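Local coordinates for glycoside hydrolase family 16 protein (Akkermansia muciniphila, PDB 6T2N), which probably acts as an endo-beta-galactosidase that cuts within mucin O-glycan chains and so initiates mucin breakdown in the human gut, at residues 187-190 with 191-194; 217-220 with 221-224; 229-233 with 234-238. All coordinates share one frame; numbering follows the deposited sequence.

Interaction 1 (187-190 with 191-194)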
ATOM      1  N   SER A 187      -2.358 -13.837   8.273  1.00 68.92           N
ATOM      2  CA  SER A 187      -2.646 -14.564   9.543  1.00 73.31           C
ATOM      3  C   SER A 187      -1.821 -15.843   9.744  1.00 78.89           C
ATOM      4  O   SER A 187      -1.313 -16.040  10.867  1.00 85.29           O
ATOM      5  CB  SER A 187      -4.061 -14.955   9.578  1.00 73.08           C
ATOM      6  OG  SER A 187      -4.832 -13.955   8.986  1.00 74.85           O
ATOM      7  N   GLN A 188      -1.859 -16.757   8.771  1.00 78.74           N
ATOM      8  CA  GLN A 188      -1.094 -18.030   8.763  1.00 81.62           C
ATOM      9  C   GLN A 188       0.228 -17.629   8.122  1.00 84.45           C
ATOM     10  O   GLN A 188       0.162 -17.197   6.982  1.00 98.49           O
ATOM     11  CB  GLN A 188      -1.953 -19.132   8.103  1.00 82.16           C
ATOM     12  CG  GLN A 188      -1.947 -19.227   6.586  1.00 80.43           C
ATOM     13  CD  GLN A 188      -2.530 -18.045   5.836  1.00 81.76           C
ATOM     14  OE1 GLN A 188      -2.756 -16.973   6.393  1.00 82.29           O
ATOM     15  NE2 GLN A 188      -2.764 -18.217   4.539  1.00 82.36           N
ATOM     16  N   GLN A 189       1.336 -17.593   8.864  1.00 84.57           N
ATOM     17  CA  GLN A 189       2.576 -16.808   8.532  1.00 81.43           C
ATOM     18  C   GLN A 189       2.484 -15.354   9.010  1.00 77.90           C
ATOM     19  O   GLN A 189       2.701 -14.427   8.222  1.00 80.72           O
ATOM     20  CB  GLN A 189       2.884 -16.784   7.028  1.00 76.59           C
ATOM     21  CG  GLN A 189       3.140 -18.158   6.438  1.00 75.73           C
ATOM     22  CD  GLN A 189       3.574 -18.091   5.001  1.00 74.18           C
ATOM     23  OE1 GLN A 189       2.807 -17.733   4.080  1.00 79.13           O
ATOM     24  NE2 GLN A 189       4.814 -18.485   4.812  1.00 70.63           N
ATOM     25  N   PRO A 190       2.235 -15.100  10.317  1.00 78.41           N
ATOM     26  CA  PRO A 190       2.129 -13.735  10.842  1.00 77.03           C
ATOM     27  C   PRO A 190       3.445 -13.033  11.209  1.00 77.16           C
ATOM     28  O   PRO A 190       3.381 -11.837  11.445  1.00 77.07           O
ATOM     29  CB  PRO A 190       1.344 -13.927  12.145  1.00 77.44           C
ATOM     30  CG  PRO A 190       1.750 -15.303  12.620  1.00 79.46           C
ATOM     31  CD  PRO A 190       2.045 -16.109  11.373  1.00 78.83           C
ATOM     32  N   ASP A 191       4.557 -13.778  11.288  1.00 76.72           N
ATOM     33  CA  ASP A 191       5.925 -13.213  11.489  1.00 79.22           C
ATOM     34  C   ASP A 191       6.623 -12.948  10.133  1.00 75.95           C
ATOM     35  O   ASP A 191       7.760 -12.444  10.122  1.00 72.59           O
ATOM     36  CB  ASP A 191       6.752 -14.130  12.401  1.00 82.50           C
ATOM     37  CG  ASP A 191       6.350 -14.066  13.869  1.00 83.18           C
ATOM     38  OD1 ASP A 191       5.591 -13.137  14.198  1.00 80.61           O
ATOM     39  OD2 ASP A 191       6.811 -14.952  14.675  1.00 85.22           O
ATOM     40  N   VAL A 192       5.974 -13.264   9.015  1.00 72.18           N
ATOM     41  CA  VAL A 192       6.565 -13.068   7.668  1.00 68.28           C
ATOM     42  C   VAL A 192       6.019 -11.779   7.061  1.00 65.13           C
ATOM     43  O   VAL A 192       4.749 -11.652   6.926  1.00 64.91           O
ATOM     44  CB  VAL A 192       6.283 -14.258   6.738  1.00 69.36           C
ATOM     45  CG1 VAL A 192       6.869 -14.004   5.355  1.00 68.69           C
ATOM     46  CG2 VAL A 192       6.779 -15.575   7.305  1.00 70.50           C
ATOM     47  N   VAL A 193       6.970 -10.937   6.641  1.00 64.49           N
ATOM     48  CA  VAL A 193       6.814  -9.739   5.764  1.00 62.48           C
ATOM     49  C   VAL A 193       7.099 -10.139   4.310  1.00 62.14           C
ATOM     50  O   VAL A 193       8.266 -10.575   4.034  1.00 62.26           O
ATOM     51  CB  VAL A 193       7.796  -8.615   6.155  1.00 64.61           C
ATOM     52  CG1 VAL A 193       7.637  -7.400   5.264  1.00 63.73           C
ATOM     53  CG2 VAL A 193       7.683  -8.191   7.610  1.00 68.77           C
ATOM     54  N   TYR A 194       6.103  -9.930   3.434  1.00 56.77           N
ATOM     55  CA  TYR A 194       6.175  -9.976   1.956  1.00 53.80           C
ATOM     56  C   TYR A 194       6.317  -8.570   1.394  1.00 54.36           C
ATOM     57  O   TYR A 194       5.444  -7.766   1.650  1.00 60.66           O
ATOM     58  CB  TYR A 194       4.878 -10.543   1.386  1.00 54.81           C
ATOM     59  CG  TYR A 194       4.697 -12.016   1.635  1.00 59.55           C
ATOM     60  CD1 TYR A 194       4.139 -12.485   2.818  1.00 60.80           C
ATOM     61  CD2 TYR A 194       5.109 -12.955   0.698  1.00 60.73           C
ATOM     62  CE1 TYR A 194       4.007 -13.844   3.072  1.00 62.49           C
ATOM     63  CE2 TYR A 194       4.978 -14.315   0.938  1.00 63.64           C
ATOM     64  CZ  TYR A 194       4.428 -14.769   2.128  1.00 64.94           C
ATOM     65  OH  TYR A 194       4.295 -16.114   2.356  1.00 67.96           O
TER
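Gln189 makes the side-chain link across this turn, reaching past the bend to the phenol of Tyr194, five residues on. Its CG lies beside the backbone N (chi1 -61°), and the chain then runs out extended. The amide therefore arrives at the rim of the tyrosine ring, with OE1 near the ring plane. Tyr194 OH donates to Gln189 OE1 over 2.8 Å. The donor stands above the carbonyl plane, at a C=O...donor angle of 107°, and the amide is turned 71° from the ring. Nearer the backbone, Gln189 CB packs against CG2 of Val192 at 4.1 Å, so methylene and methyl meet closer to the main chain than the polar end does. Pro190 follows, and with Asp191 it has backbone angles close to those at the two corners of a type I turn. Gln189 O and Val192 N lie 3.6 Å apart across it. The pyrrolidine ring touches Lys156. This surface turn connects strand 183-184 to strand 192-198, whose backbone bonds to strand 211-216 on one side while Tyr194 bonds to Glu184; Asp191 turns its carboxylate to the loop that follows strand 211-216.

Interaction 2 (217-220 with 221-224)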
ATOM      1  N   ILE A 217      10.323 -11.747  10.721  1.00 74.87           N
ATOM      2  CA  ILE A 217      10.668 -11.077  12.006  1.00 74.68           C
ATOM      3  C   ILE A 217       9.884 -11.768  13.136  1.00 76.03           C
ATOM      4  O   ILE A 217       8.668 -11.874  13.030  1.00 73.90           O
ATOM      5  CB  ILE A 217      10.410  -9.575  11.874  1.00 70.96           C
ATOM      6  CG1 ILE A 217      11.401  -8.961  10.901  1.00 69.52           C
ATOM      7  CG2 ILE A 217      10.487  -8.883  13.221  1.00 75.20           C
ATOM      8  CD1 ILE A 217      11.055  -7.549  10.500  1.00 68.93           C
ATOM      9  N   GLU A 218      10.557 -12.264  14.171  1.00 82.21           N
ATOM     10  CA  GLU A 218       9.899 -13.071  15.232  1.00 88.11           C
ATOM     11  C   GLU A 218       9.095 -12.147  16.157  1.00 87.25           C
ATOM     12  O   GLU A 218       9.621 -11.091  16.530  1.00 88.93           O
ATOM     13  CB  GLU A 218      10.932 -13.903  15.971  1.00 94.17           C
ATOM     14  CG  GLU A 218      10.714 -15.390  15.819  1.00 98.47           C
ATOM     15  CD  GLU A 218      11.377 -16.082  16.997  1.00108.77           C
ATOM     16  OE1 GLU A 218      12.612 -15.935  17.158  1.00112.61           O
ATOM     17  OE2 GLU A 218      10.657 -16.688  17.802  1.00114.51           O
ATOM     18  N   ASN A 219       7.847 -12.523  16.461  1.00 86.07           N
ATOM     19  CA  ASN A 219       6.801 -11.661  17.084  1.00 84.18           C
ATOM     20  C   ASN A 219       6.795 -10.259  16.437  1.00 80.44           C
ATOM     21  O   ASN A 219       7.249  -9.292  17.053  1.00 81.17           O
ATOM     22  CB  ASN A 219       6.992 -11.633  18.598  1.00 88.63           C
ATOM     23  CG  ASN A 219       7.397 -12.975  19.180  1.00 90.00           C
ATOM     24  OD1 ASN A 219       8.554 -13.181  19.522  1.00 91.14           O
ATOM     25  ND2 ASN A 219       6.452 -13.888  19.312  1.00 90.34           N
ATOM     26  N   LEU A 220       6.296 -10.151  15.213  1.00 74.78           N
ATOM     27  CA  LEU A 220       6.411  -8.926  14.379  1.00 73.89           C
ATOM     28  C   LEU A 220       5.301  -7.957  14.793  1.00 71.55           C
ATOM     29  O   LEU A 220       5.335  -6.718  14.444  1.00 68.09           O
ATOM     30  CB  LEU A 220       6.300  -9.388  12.919  1.00 74.21           C
ATOM     31  CG  LEU A 220       5.891  -8.352  11.879  1.00 73.41           C
ATOM     32  CD1 LEU A 220       7.033  -7.387  11.617  1.00 72.54           C
ATOM     33  CD2 LEU A 220       5.442  -9.041  10.601  1.00 73.14           C
ATOM     34  N   SER A 221       4.309  -8.527  15.472  1.00 72.70           N
ATOM     35  CA  SER A 221       3.115  -7.801  15.955  1.00 70.72           C
ATOM     36  C   SER A 221       3.462  -7.094  17.264  1.00 72.49           C
ATOM     37  O   SER A 221       2.782  -6.124  17.568  1.00 74.63           O
ATOM     38  CB  SER A 221       1.962  -8.721  16.111  1.00 68.83           C
ATOM     39  OG  SER A 221       2.350  -9.815  16.919  1.00 73.26           O
ATOM     40  N   ASP A 222       4.498  -7.509  17.989  1.00 74.88           N
ATOM     41  CA  ASP A 222       4.849  -6.823  19.269  1.00 81.06           C
ATOM     42  C   ASP A 222       5.212  -5.349  19.003  1.00 81.88           C
ATOM     43  O   ASP A 222       4.433  -4.466  19.442  1.00 82.61           O
ATOM     44  CB  ASP A 222       5.957  -7.521  20.065  1.00 82.67           C
ATOM     45  CG  ASP A 222       5.607  -8.929  20.524  1.00 83.94           C
ATOM     46  OD1 ASP A 222       4.537  -9.469  20.099  1.00 81.42           O
ATOM     47  OD2 ASP A 222       6.421  -9.487  21.286  1.00 85.46           O
ATOM     48  N   ASP A 223       6.320  -5.073  18.298  1.00 83.47           N
ATOM     49  CA  ASP A 223       6.801  -3.678  18.097  1.00 80.88           C
ATOM     50  C   ASP A 223       6.459  -3.129  16.714  1.00 75.11           C
ATOM     51  O   ASP A 223       6.043  -3.878  15.798  1.00 76.33           O
ATOM     52  CB  ASP A 223       8.301  -3.526  18.269  1.00 82.79           C
ATOM     53  CG  ASP A 223       8.779  -4.025  19.607  1.00 89.09           C
ATOM     54  OD1 ASP A 223       8.162  -3.696  20.642  1.00 94.64           O
ATOM     55  OD2 ASP A 223       9.748  -4.750  19.596  1.00 93.13           O
ATOM     56  N   PHE A 224       6.585  -1.810  16.646  1.00 73.91           N
ATOM     57  CA  PHE A 224       6.589  -0.989  15.422  1.00 72.35           C
ATOM     58  C   PHE A 224       7.866  -1.317  14.635  1.00 73.67           C
ATOM     59  O   PHE A 224       8.961  -1.508  15.216  1.00 78.59           O
ATOM     60  CB  PHE A 224       6.577   0.500  15.797  1.00 74.93           C
ATOM     61  CG  PHE A 224       5.245   1.141  16.108  1.00 73.56           C
ATOM     62  CD1 PHE A 224       4.685   1.059  17.373  1.00 74.10           C
ATOM     63  CD2 PHE A 224       4.571   1.864  15.134  1.00 72.16           C
ATOM     64  CE1 PHE A 224       3.471   1.668  17.650  1.00 74.26           C
ATOM     65  CE2 PHE A 224       3.344   2.456  15.403  1.00 73.67           C
ATOM     66  CZ  PHE A 224       2.797   2.365  16.667  1.00 74.56           C
TER
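The backbone folds at Asn219-Asp222 into a turn whose corner residues, Leu220 and Ser221, have angles near those of type I. Asp222 N closes it on Asn219 O, a weak bond of 3.4 Å with an N-H...O angle of 151°. Asn219 itself enters the turn with a positive phi of 43°. Beyond the bend the chain becomes extended again and heads for strand 225-231.

The side chains of Asn219 and Asp222, the first and last residues of the turn, lie alongside each other and point the same way, with amide and carboxylate planes nearly parallel. Contact is made at the root of the asparagine: its CB lies over the flat carboxylate, with CG, OD1 and OD2 of Asp222 all within 3.6 Å of Asn219 CB. The aspartate places its CG beside its own backbone N (chi1 -62°), which swings the carboxylate back to the asparagine methylene. Leu220 is buried, its side chain packing on His225, Tyr227 and Asn185. At the far end Phe224 touches Asp297, a residue of the calcium site.

Joined by one weak backbone bond and by van der Waals contact between two polar side chains, the turn gains little cohesion from within. This is consistent with its being held largely by buried Leu220 and by the carboxylate of Asp191, whose OD1 accepts from Leu220 N and whose OD2 accepts more weakly from Asn219 N.

Interaction 3 (229-233 with 234-238)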
ATOM      1  N   MET A 229      11.227   2.242   1.240  1.00 60.72           N
ATOM      2  CA  MET A 229      11.436   2.077  -0.202  1.00 60.38           C
ATOM      3  C   MET A 229      12.401   3.176  -0.670  1.00 63.76           C
ATOM      4  O   MET A 229      12.008   4.342  -0.655  1.00 69.07           O
ATOM      5  CB  MET A 229      10.099   2.199  -0.926  1.00 59.39           C
ATOM      6  CG  MET A 229      10.299   2.234  -2.406  1.00 63.06           C
ATOM      7  SD  MET A 229       8.832   2.531  -3.398  1.00 64.97           S
ATOM      8  CE  MET A 229       8.598   4.277  -3.079  1.00 61.90           C
ATOM      9  N   GLU A 230      13.626   2.833  -1.080  1.00 66.74           N
ATOM     10  CA  GLU A 230      14.507   3.729  -1.902  1.00 68.29           C
ATOM     11  C   GLU A 230      14.235   3.424  -3.389  1.00 67.62           C
ATOM     12  O   GLU A 230      14.071   2.223  -3.709  1.00 69.46           O
ATOM     13  CB  GLU A 230      15.986   3.562  -1.513  1.00 69.66           C
ATOM     14  CG  GLU A 230      16.397   4.265  -0.225  1.00 72.13           C
ATOM     15  CD  GLU A 230      17.871   4.214   0.172  1.00 75.84           C
ATOM     16  OE1 GLU A 230      18.603   3.330  -0.333  1.00 78.93           O
ATOM     17  OE2 GLU A 230      18.301   5.075   0.975  1.00 77.03           O
ATOM     18  N   TRP A 231      14.192   4.452  -4.254  1.00 68.50           N
ATOM     19  CA  TRP A 231      13.705   4.382  -5.663  1.00 69.17           C
ATOM     20  C   TRP A 231      14.394   5.462  -6.509  1.00 72.53           C
ATOM     21  O   TRP A 231      14.106   6.646  -6.303  1.00 77.86           O
ATOM     22  CB  TRP A 231      12.170   4.526  -5.644  1.00 69.27           C
ATOM     23  CG  TRP A 231      11.446   4.619  -6.955  1.00 69.59           C
ATOM     24  CD1 TRP A 231      11.857   4.122  -8.149  1.00 72.23           C
ATOM     25  CD2 TRP A 231      10.148   5.187  -7.201  1.00 69.12           C
ATOM     26  NE1 TRP A 231      10.923   4.356  -9.118  1.00 70.64           N
ATOM     27  CE2 TRP A 231       9.865   5.020  -8.566  1.00 71.24           C
ATOM     28  CE3 TRP A 231       9.195   5.843  -6.422  1.00 76.47           C
ATOM     29  CZ2 TRP A 231       8.682   5.465  -9.155  1.00 74.22           C
ATOM     30  CZ3 TRP A 231       8.017   6.284  -6.999  1.00 77.29           C
ATOM     31  CH2 TRP A 231       7.760   6.087  -8.352  1.00 74.49           C
ATOM     32  N   ASP A 232      15.354   5.054  -7.340  1.00 77.46           N
ATOM     33  CA  ASP A 232      15.875   5.763  -8.538  1.00 74.06           C
ATOM     34  C   ASP A 232      15.156   5.333  -9.816  1.00 72.25           C
ATOM     35  O   ASP A 232      14.359   4.391  -9.795  1.00 67.18           O
ATOM     36  CB  ASP A 232      17.224   5.201  -8.911  1.00 75.86           C
ATOM     37  CG  ASP A 232      18.401   5.436  -7.906  1.00 84.67           C
ATOM     38  OD1 ASP A 232      18.825   6.625  -7.714  1.00 91.05           O
ATOM     39  OD2 ASP A 232      18.984   4.395  -7.506  1.00 86.66           O
ATOM     40  N   LYS A 233      15.588   5.891 -10.934  1.00 73.00           N
ATOM     41  CA  LYS A 233      15.317   5.360 -12.289  1.00 73.42           C
ATOM     42  C   LYS A 233      16.205   4.119 -12.692  1.00 74.81           C
ATOM     43  O   LYS A 233      15.896   3.634 -13.846  1.00 77.91           O
ATOM     44  CB  LYS A 233      15.829   6.331 -13.327  1.00 77.25           C
ATOM     45  CG  LYS A 233      17.349   6.243 -13.434  1.00 81.36           C
ATOM     46  CD  LYS A 233      18.005   7.339 -14.267  1.00 82.49           C
ATOM     47  CE  LYS A 233      19.425   7.574 -13.838  1.00 81.99           C
ATOM     48  NZ  LYS A 233      20.210   7.906 -15.024  1.00 86.50           N
ATOM     49  N   ASP A 234      17.050   3.666 -11.733  1.00 72.81           N
ATOM     50  CA  ASP A 234      17.867   2.452 -11.971  1.00 73.37           C
ATOM     51  C   ASP A 234      17.444   1.266 -11.085  1.00 73.87           C
ATOM     52  O   ASP A 234      17.595   0.108 -11.597  1.00 72.20           O
ATOM     53  CB  ASP A 234      19.343   2.756 -11.782  1.00 76.98           C
ATOM     54  CG  ASP A 234      19.995   3.371 -13.011  1.00 80.20           C
ATOM     55  OD1 ASP A 234      19.907   2.780 -14.125  1.00 82.58           O
ATOM     56  OD2 ASP A 234      20.581   4.441 -12.857  1.00 82.67           O
ATOM     57  N   SER A 235      16.957   1.491  -9.843  1.00 73.33           N
ATOM     58  CA  SER A 235      16.429   0.399  -8.969  1.00 70.53           C
ATOM     59  C   SER A 235      15.318   0.844  -7.996  1.00 69.53           C
ATOM     60  O   SER A 235      15.181   2.053  -7.721  1.00 72.10           O
ATOM     61  CB  SER A 235      17.545  -0.244  -8.195  1.00 70.07           C
ATOM     62  OG  SER A 235      18.098   0.699  -7.294  1.00 72.93           O
ATOM     63  N   ILE A 236      14.595  -0.149  -7.455  1.00 65.75           N
ATOM     64  CA  ILE A 236      13.797  -0.047  -6.209  1.00 62.05           C
ATOM     65  C   ILE A 236      14.243  -1.093  -5.177  1.00 65.12           C
ATOM     66  O   ILE A 236      14.253  -2.294  -5.494  1.00 62.18           O
ATOM     67  CB  ILE A 236      12.314  -0.190  -6.500  1.00 59.88           C
ATOM     68  CG1 ILE A 236      11.881   0.729  -7.629  1.00 57.33           C
ATOM     69  CG2 ILE A 236      11.527   0.104  -5.224  1.00 64.35           C
ATOM     70  CD1 ILE A 236      10.492   0.454  -8.085  1.00 55.50           C
ATOM     71  N   LYS A 237      14.574  -0.605  -3.973  1.00 69.70           N
ATOM     72  CA  LYS A 237      14.865  -1.377  -2.741  1.00 71.75           C
ATOM     73  C   LYS A 237      13.617  -1.270  -1.869  1.00 67.23           C
ATOM     74  O   LYS A 237      13.138  -0.152  -1.756  1.00 66.61           O
ATOM     75  CB  LYS A 237      16.080  -0.797  -1.993  1.00 78.62           C
ATOM     76  CG  LYS A 237      17.448  -1.169  -2.549  1.00 85.33           C
ATOM     77  CD  LYS A 237      18.479  -0.024  -2.674  1.00 95.39           C
ATOM     78  CE  LYS A 237      19.409  -0.187  -3.882  1.00101.07           C
ATOM     79  NZ  LYS A 237      20.638   0.655  -3.842  1.00103.58           N
ATOM     80  N   LEU A 238      13.127  -2.400  -1.335  1.00 63.33           N
ATOM     81  CA  LEU A 238      12.074  -2.538  -0.296  1.00 57.39           C
ATOM     82  C   LEU A 238      12.675  -3.207   0.932  1.00 60.67           C
ATOM     83  O   LEU A 238      13.030  -4.415   0.879  1.00 56.25           O
ATOM     84  CB  LEU A 238      10.928  -3.395  -0.816  1.00 53.13           C
ATOM     85  CG  LEU A 238      10.241  -2.847  -2.058  1.00 53.44           C
ATOM     86  CD1 LEU A 238       9.066  -3.715  -2.412  1.00 53.95           C
ATOM     87  CD2 LEU A 238       9.763  -1.420  -1.914  1.00 53.50           C
TER
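Strands 229-231 and 235-238 run antiparallel as the two arms of a beta hairpin turning at Lys233 and Asp234, their axes 4.7 Å apart, with Glu230 and Lys237 as the hydrogen-bonded pair, in which Lys237 N gives Glu230 O a good bond of 2.9 Å and the return from Glu230 N to Lys237 O is weak.

Met229, Trp231, Ile236 and Leu238 share one face of the sheet. Ile236 lies alongside the indole and sets CD1 over its five-membered ring, a CH-pi contact 4.2 Å from the centroid and 25° off the normal. The indole NE1 bonds to Phe263 O. Met229 CG touches two methyls on the side of the partner strand, Ile236 CG2 and Leu238 CD2, each 3.7 Å away.

On the opposite face Glu230 and Lys237 lie near each other, OE1 of the glutamate approaching the lysine CD at 4.1 Å. Their charged ends do not meet, and the glutamate instead forms a salt bridge with Arg147. The hairpin is thus two-faced: apolar side chains bury one surface, while on the other Glu230 and Lys237 would probably attract each other only at longer range.

Interactions 1 and 2 are neighbouring surface turns, with centres about 10 Å apart, at the same end of the antiparallel pair 192-198 and 211-216. They touch directly: Asp191 of interaction 1 receives Ile217 N at its backbone O, and Pro190 O packs on Leu220. Interaction 3 stands about 24 Å from interaction 1 and 25 Å from interaction 2, centre to centre, within the other large sheet; strand 225-231 follows on from interaction 2. The turns rely on polar, partly weak bonding, whereas the hairpin combines strand pairing with a buried apolar face that meets strand 192-198 through Phe197, joining the two sheets.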